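Local coordinates for variant surface glycoprotein MITAT 1.1 (Trypanosoma brucei brucei, PDB 5LY9) that belongs to the surface coat of the parasite, whose succession of antigenically distinct versions lets the trypanosome evade the immune response of its host, at residues A[57-60]-A[61-64]. Numbering follows the deposited sequence.
Sequences PETQ and ALQQ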
loop_
_atom_site.group_PDB
_atom_site.type_symbol
_atom_site.label_atom_id
_atom_site.label_comp_id
_atom_site.label_asym_id
_atom_site.label_seq_id
_atom_site.Cartn_x
_atom_site.Cartn_y
_atom_site.Cartn_z
ATOM N N PRO A 57 -0.329 17.439 -39.429
ATOM C CA PRO A 57 -1.733 17.357 -39.649
ATOM C C PRO A 57 -2.069 16.768 -40.993
ATOM O O PRO A 57 -3.154 16.212 -41.137
ATOM C CB PRO A 57 -2.216 18.851 -39.577
ATOM C CG PRO A 57 -1.009 19.641 -39.799
ATOM C CD PRO A 57 0.064 18.829 -39.082
ATOM N N GLU A 58 -1.166 16.872 -41.962
ATOM C CA GLU A 58 -1.450 16.350 -43.275
ATOM C C GLU A 58 -0.973 14.929 -43.443
ATOM O O GLU A 58 -0.898 14.454 -44.554
ATOM C CB GLU A 58 -0.857 17.248 -44.353
ATOM C CG GLU A 58 -1.296 18.666 -44.134
ATOM C CD GLU A 58 -0.718 19.577 -45.183
ATOM O OE1 GLU A 58 -1.060 19.342 -46.353
ATOM O OE2 GLU A 58 0.089 20.473 -44.805
ATOM N N THR A 59 -0.638 14.239 -42.349
ATOM C CA THR A 59 -0.176 12.850 -42.439
ATOM C C THR A 59 -1.127 11.992 -43.242
ATOM O O THR A 59 -2.375 12.086 -43.084
ATOM C CB THR A 59 -0.036 12.238 -40.982
ATOM O OG1 THR A 59 0.488 10.907 -41.065
ATOM C CG2 THR A 59 -1.378 12.270 -40.220
ATOM N N GLN A 60 -0.580 11.119 -44.067
ATOM C CA GLN A 60 -1.407 10.110 -44.711
ATOM C C GLN A 60 -1.753 8.932 -43.822
ATOM O O GLN A 60 -2.423 8.058 -44.266
ATOM C CB GLN A 60 -0.754 9.629 -46.010
ATOM C CG GLN A 60 -0.585 10.749 -47.070
ATOM C CD GLN A 60 -1.851 11.569 -47.319
ATOM O OE1 GLN A 60 -2.111 12.573 -46.620
ATOM N NE2 GLN A 60 -2.640 11.166 -48.320
ATOM N N ALA A 61 -1.319 8.960 -42.569
ATOM C CA ALA A 61 -1.608 7.906 -41.621
ATOM C C ALA A 61 -2.540 8.376 -40.539
ATOM O O ALA A 61 -2.471 7.877 -39.384
ATOM C CB ALA A 61 -0.341 7.401 -41.017
ATOM N N LEU A 62 -3.417 9.296 -40.909
ATOM C CA LEU A 62 -4.269 9.981 -39.911
ATOM C C LEU A 62 -5.106 8.966 -39.126
ATOM O O LEU A 62 -5.134 9.061 -37.883
ATOM C CB LEU A 62 -5.158 11.035 -40.574
ATOM C CG LEU A 62 -6.127 11.703 -39.599
ATOM C CD1 LEU A 62 -5.336 12.435 -38.547
ATOM C CD2 LEU A 62 -7.040 12.649 -40.323
ATOM N N GLN A 63 -5.806 8.060 -39.817
ATOM C CA GLN A 63 -6.681 7.170 -39.138
ATOM C C GLN A 63 -5.929 6.121 -38.300
ATOM O O GLN A 63 -6.346 5.837 -37.189
ATOM C CB GLN A 63 -7.660 6.454 -40.059
ATOM C CG GLN A 63 -8.658 7.413 -40.723
ATOM C CD GLN A 63 -9.644 6.667 -41.656
ATOM O OE1 GLN A 63 -10.064 5.571 -41.397
ATOM N NE2 GLN A 63 -10.042 7.301 -42.714
ATOM N N GLN A 64 -4.852 5.558 -38.832
ATOM C CA GLN A 64 -4.022 4.585 -38.071
ATOM C C GLN A 64 -3.489 5.231 -36.789
ATOM O O GLN A 64 -3.562 4.674 -35.691
ATOM C CB GLN A 64 -2.824 4.164 -38.918
ATOM C CG GLN A 64 -3.216 3.390 -40.159
ATOM C CD GLN A 64 -3.547 4.205 -41.399
ATOM O OE1 GLN A 64 -3.802 5.404 -41.366
ATOM N NE2 GLN A 64 -3.627 3.509 -42.530
HETATM O O HOH W 1 -4.774 9.961 -44.015
#
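Thr59 and Ala61 form an ST turn in the loop between helices 24-55 and 62-114, two long helices of the N-terminal, A-type VSG domain. The hydroxyl of Thr59 reaches forward along the chain and accepts the amide N-H of Ala61, with OG1 3.1 Å from Ala61 N and an angle of 159° at the hydrogen. That near-straight bond depends on the Thr59 side chain placing OG1 opposite its own backbone N (chi1 -177°), beside the carbonyl carbon from which the chain runs on to Gln60. The same torsion puts CG2 between the backbone N and the carbonyl carbon. There the methyl leans on the first residue of helix 62-114, where CG2 of Thr59 comes within 3.7 Å of Leu62 N and 4.0 Å of Leu62 CB. The two branches of the threonine thus divide the work, one gripping the N-cap residue Ala61 by a polar bond and the other packing against the start of the helix.

The methyl of Ala61 lies alongside the hydroxyl, its CB 3.6 Å from Thr59 OG1, and is buried against Tyr315 and Met318 of helix 313-321. The side chain of Leu62 packs on Leu53 of helix 24-55 and on Ala358 of the second subunit, so the turn borders the dimer interface. Gln64, the third residue of the helix, bends at chi2 (87°) and its NE2 donates to Leu303 O, tying the helix start to helix 295-304.

A water bridges the backbone on either side of Gln60 and Ala61: it donates weakly to Thr59 O at 3.3 Å and weakly accepts from Leu62 N at 3.5 Å.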